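Local coordinates for flagella basal body P-ring formation protein flgA (Salmonella typhimurium, PDB 3TEE) that takes part in assembly of the flagellar P-ring in the periplasm, possibly as a chaperone or modulator of that process, at residues Q1-N4 with A5-T9; L32-C36 with E37-F41. All coordinates share one frame; numbering follows the deposited sequence.

Contact 1 (Q1-N4 with A5-T9)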
loop_
_atom_site.group_PDB
_atom_site.type_symbol
_atom_site.label_atom_id
_atom_site.label_comp_id
_atom_site.label_asym_id
_atom_site.label_seq_id
_atom_site.Cartn_x
_atom_site.Cartn_y
_atom_site.Cartn_z
ATOM N N GLN A 1 -17.166 -4.026 -35.449
ATOM C CA GLN A 1 -16.365 -4.573 -34.348
ATOM C C GLN A 1 -15.088 -3.761 -34.017
ATOM O O GLN A 1 -14.364 -4.117 -33.101
ATOM C CB GLN A 1 -16.122 -6.102 -34.482
ATOM C CG GLN A 1 -15.734 -6.594 -35.887
ATOM C CD GLN A 1 -15.632 -8.104 -35.991
ATOM O OE1 GLN A 1 -16.258 -8.732 -36.854
ATOM N NE2 GLN A 1 -14.813 -8.722 -35.142
ATOM N N ASP A 2 -14.899 -2.617 -34.718
ATOM C CA ASP A 2 -13.811 -1.638 -34.625
ATOM C C ASP A 2 -13.633 -1.103 -33.188
ATOM O O ASP A 2 -12.586 -1.355 -32.600
ATOM C CB ASP A 2 -14.076 -0.493 -35.622
ATOM C CG ASP A 2 -12.887 0.316 -36.098
ATOM O OD1 ASP A 2 -11.840 -0.295 -36.414
ATOM O OD2 ASP A 2 -13.048 1.547 -36.296
ATOM N N ILE A 3 -14.645 -0.413 -32.613
ATOM C CA ILE A 3 -14.560 0.150 -31.251
ATOM C C ILE A 3 -14.285 -0.894 -30.187
ATOM O O ILE A 3 -13.491 -0.656 -29.267
ATOM C CB ILE A 3 -15.768 1.067 -30.874
ATOM C CG1 ILE A 3 -15.542 1.799 -29.521
ATOM C CG2 ILE A 3 -17.114 0.287 -30.861
ATOM C CD1 ILE A 3 -14.763 2.993 -29.646
ATOM N N ASN A 4 -14.958 -2.036 -30.287
ATOM C CA ASN A 4 -14.801 -3.110 -29.320
ATOM C C ASN A 4 -13.347 -3.651 -29.336
ATOM O O ASN A 4 -12.745 -3.815 -28.280
ATOM C CB ASN A 4 -15.838 -4.214 -29.599
ATOM C CG ASN A 4 -17.168 -3.957 -28.909
ATOM O OD1 ASN A 4 -17.259 -3.899 -27.668
ATOM N ND2 ASN A 4 -18.238 -3.839 -29.691
ATOM N N ALA A 5 -12.780 -3.839 -30.535
ATOM C CA ALA A 5 -11.398 -4.317 -30.724
ATOM C C ALA A 5 -10.390 -3.265 -30.170
ATOM O O ALA A 5 -9.427 -3.622 -29.507
ATOM C CB ALA A 5 -11.142 -4.551 -32.210
ATOM N N GLN A 6 -10.646 -1.977 -30.438
ATOM C CA GLN A 6 -9.796 -0.882 -29.968
ATOM C C GLN A 6 -9.839 -0.776 -28.456
ATOM O O GLN A 6 -8.779 -0.725 -27.835
ATOM C CB GLN A 6 -10.243 0.439 -30.617
ATOM C CG GLN A 6 -9.934 0.516 -32.113
ATOM C CD GLN A 6 -10.391 1.837 -32.724
ATOM O OE1 GLN A 6 -11.029 2.646 -32.073
ATOM N NE2 GLN A 6 -10.106 2.074 -33.991
ATOM N N LEU A 7 -11.031 -0.779 -27.853
ATOM C CA LEU A 7 -11.140 -0.751 -26.389
ATOM C C LEU A 7 -10.498 -1.983 -25.758
ATOM O O LEU A 7 -9.858 -1.838 -24.726
ATOM C CB LEU A 7 -12.605 -0.633 -25.909
ATOM C CG LEU A 7 -13.268 0.747 -26.135
ATOM C CD1 LEU A 7 -14.762 0.636 -25.985
ATOM C CD2 LEU A 7 -12.691 1.811 -25.183
ATOM N N THR A 8 -10.696 -3.186 -26.353
ATOM C CA THR A 8 -10.094 -4.437 -25.841
ATOM C C THR A 8 -8.558 -4.334 -25.835
ATOM O O THR A 8 -7.921 -4.670 -24.829
ATOM C CB THR A 8 -10.617 -5.663 -26.624
ATOM O OG1 THR A 8 -12.045 -5.752 -26.430
ATOM C CG2 THR A 8 -9.920 -6.973 -26.193
ATOM N N THR A 9 -7.978 -3.861 -26.946
ATOM C CA THR A 9 -6.529 -3.637 -27.049
ATOM C C THR A 9 -6.092 -2.530 -26.057
ATOM O O THR A 9 -5.085 -2.690 -25.361
ATOM C CB THR A 9 -6.120 -3.331 -28.523
ATOM O OG1 THR A 9 -6.369 -4.491 -29.312
ATOM C CG2 THR A 9 -4.635 -2.942 -28.660
#
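Thr8 turns its hydroxyl back along the helix onto the carbonyl of Asn4, OG1 lying 2.8 Å from Asn4 O. The same oxygen takes the backbone N-H of Thr8 at 2.9 Å from Thr8 N, and the two donors come from opposite faces of the carbonyl plane, the hydroxyl well above it. OG1 can do this because it stands beside its own backbone N (chi1 -62°), pointing toward the preceding turn. One residue earlier along the helix, Ile3 and Leu7 lie side by side and point the same way, CG1 of Ile3 touching CD1 of Leu7 at 3.8 Å. Gln6 leans over the carbonyl of Asp2, its CG 3.3 Å from Asp2 O, while its amide and the Asp2 carboxylate are turned 53° apart. Backbone i to i+4 bonds hold these groups in place: Ala5 N to Gln1 O, Gln6 N to Asp2 O and Leu7 N to Ile3 O form the first turns of helix 2-14. The amide NE2 of Gln6 is hydrogen-bonded to Glu37 O. Ile3 and Leu7 face inward against Phe41 of strand 40-42, Ile3 also meets Leu33 and Pro34, and Leu7 and Thr8 touch Val24 of strand 21-26.

Contact 2 (L32-C36 with E37-F41)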
loop_
_atom_site.group_PDB
_atom_site.type_symbol
_atom_site.label_atom_id
_atom_site.label_comp_id
_atom_site.label_asym_id
_atom_site.label_seq_id
_atom_site.Cartn_x
_atom_site.Cartn_y
_atom_site.Cartn_z
ATOM N N LEU A 32 -24.136 6.678 -29.075
ATOM C CA LEU A 32 -23.178 7.620 -28.518
ATOM C C LEU A 32 -21.702 7.180 -28.681
ATOM O O LEU A 32 -20.826 7.692 -27.986
ATOM C CB LEU A 32 -23.543 8.109 -27.103
ATOM C CG LEU A 32 -23.752 7.108 -25.980
ATOM C CD1 LEU A 32 -22.465 6.885 -25.196
ATOM C CD2 LEU A 32 -24.801 7.615 -25.017
ATOM N N LEU A 33 -21.434 6.260 -29.637
ATOM C CA LEU A 33 -20.079 5.793 -29.934
ATOM C C LEU A 33 -19.336 6.836 -30.766
ATOM O O LEU A 33 -19.974 7.549 -31.558
ATOM C CB LEU A 33 -20.087 4.452 -30.706
ATOM C CG LEU A 33 -20.406 3.178 -29.910
ATOM C CD1 LEU A 33 -20.532 1.989 -30.860
ATOM C CD2 LEU A 33 -19.338 2.886 -28.839
ATOM N N PRO A 34 -17.992 6.944 -30.634
ATOM C CA PRO A 34 -17.253 7.918 -31.472
ATOM C C PRO A 34 -17.391 7.599 -32.971
ATOM O O PRO A 34 -17.486 6.425 -33.336
ATOM C CB PRO A 34 -15.810 7.758 -31.001
ATOM C CG PRO A 34 -15.759 6.431 -30.365
ATOM C CD PRO A 34 -17.077 6.220 -29.731
ATOM N N SER A 35 -17.446 8.630 -33.823
ATOM C CA SER A 35 -17.603 8.467 -35.277
ATOM C C SER A 35 -16.276 8.267 -35.989
ATOM O O SER A 35 -16.266 7.726 -37.095
ATOM C CB SER A 35 -18.278 9.696 -35.880
ATOM O OG SER A 35 -19.493 9.996 -35.213
ATOM N N CYS A 36 -15.170 8.801 -35.431
ATOM C CA CYS A 36 -13.893 8.712 -36.126
ATOM C C CYS A 36 -13.292 7.311 -36.111
ATOM O O CYS A 36 -13.697 6.457 -35.317
ATOM C CB CYS A 36 -12.913 9.765 -35.622
ATOM S SG CYS A 36 -12.384 9.498 -33.913
ATOM N N GLU A 37 -12.306 7.096 -36.986
ATOM C CA GLU A 37 -11.606 5.821 -37.174
ATOM C C GLU A 37 -10.743 5.466 -35.955
ATOM O O GLU A 37 -10.691 4.301 -35.557
ATOM C CB GLU A 37 -10.704 5.969 -38.409
ATOM C CG GLU A 37 -10.203 4.684 -39.028
ATOM C CD GLU A 37 -9.412 4.935 -40.297
ATOM O OE1 GLU A 37 -9.960 5.569 -41.227
ATOM O OE2 GLU A 37 -8.234 4.513 -40.353
ATOM N N GLN A 38 -10.025 6.470 -35.400
ATOM C CA GLN A 38 -9.104 6.242 -34.301
ATOM C C GLN A 38 -9.414 7.214 -33.137
ATOM O O GLN A 38 -8.707 8.200 -32.966
ATOM C CB GLN A 38 -7.648 6.403 -34.825
ATOM C CG GLN A 38 -6.580 5.870 -33.853
ATOM C CD GLN A 38 -5.177 6.353 -34.179
ATOM O OE1 GLN A 38 -4.910 6.954 -35.228
ATOM N NE2 GLN A 38 -4.275 6.199 -33.230
ATOM N N PRO A 39 -10.483 6.988 -32.352
ATOM C CA PRO A 39 -10.757 7.915 -31.236
ATOM C C PRO A 39 -9.649 7.910 -30.195
ATOM O O PRO A 39 -8.962 6.904 -30.037
ATOM C CB PRO A 39 -12.058 7.379 -30.630
ATOM C CG PRO A 39 -12.191 5.989 -31.120
ATOM C CD PRO A 39 -11.458 5.874 -32.401
ATOM N N ALA A 40 -9.456 9.040 -29.509
ATOM C CA ALA A 40 -8.491 9.095 -28.412
ATOM C C ALA A 40 -9.262 8.676 -27.147
ATOM O O ALA A 40 -10.259 9.308 -26.804
ATOM C CB ALA A 40 -7.944 10.510 -28.268
ATOM N N PHE A 41 -8.809 7.626 -26.458
ATOM C CA PHE A 41 -9.443 7.154 -25.216
ATOM C C PHE A 41 -8.699 7.667 -24.009
ATOM O O PHE A 41 -7.463 7.714 -24.006
ATOM C CB PHE A 41 -9.449 5.619 -25.106
ATOM C CG PHE A 41 -10.171 4.912 -26.221
ATOM C CD1 PHE A 41 -11.473 5.266 -26.565
ATOM C CD2 PHE A 41 -9.579 3.835 -26.877
ATOM C CE1 PHE A 41 -12.144 4.603 -27.595
ATOM C CE2 PHE A 41 -10.249 3.180 -27.917
ATOM C CZ PHE A 41 -11.526 3.573 -28.268
#
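Pro34 and Pro39 meet ring against ring, crossing at about a right angle, with CG of Pro34 3.7 Å from CG of Pro39. CB of each ring also joins in, Pro34 CB lying 3.8 Å from Pro39 CB, so the same edge of each pyrrolidine, CB and CG, does the touching. Both prolines direct their rings into the bend between residues 34 and 39, which brings together two parts of the chain five residues apart.

Sulfur packing forms the second group. Cys36 SG lies against the backbone of Pro39, 3.5 Å from Pro39 CA, and 3.9 Å from Pro39 CB. With chi1 at 67°, SG sits between the backbone N and the carbonyl carbon of its own residue, a torsion that turns it into the bend. The sulfur is bonded to Cys59 SG in a disulfide, which ties the loop to the end of strand 53-59. CD of Pro39 rests 3.7 Å from Cys36 O, adding to the packing round the turn.

Within 37-41, the carbonyl O of Pro39 lies over the centre of one face of the Phe41 ring, 4.3 Å above its plane. Polar groups look elsewhere. Ser35 OG is hydrogen-bonded to Glu62 OE2, and Ala40 pairs through its backbone with Arg58 as strand 40-42 begins.

Across the bend the packing is therefore apolar; the covalent link runs outward, from Cys36 to Cys59. The two proline rings and this disulfide probably restrict the loop before the chain enters strand 40-42.

Contact 1 precedes contact 2 along the chain, and their centres lie about 10 Å apart on the same side of the chain's centre. They touch directly: Gln6 NE2 is 2.8 Å from Glu37 O, a probable hydrogen bond, and Gln6 OE1 lies 3.3 Å from Pro39 CD. The tip of Ile3 touches two groups of contact 2, CD1 being 3.6 Å from Phe41 CZ and 3.7 Å from Pro34 CG. The start of helix 2-14 thus packs on the disulfide-linked loop and on strand 40-42, joining the N-terminal helix to the edge of the antiparallel sheet at one end of the elongated molecule.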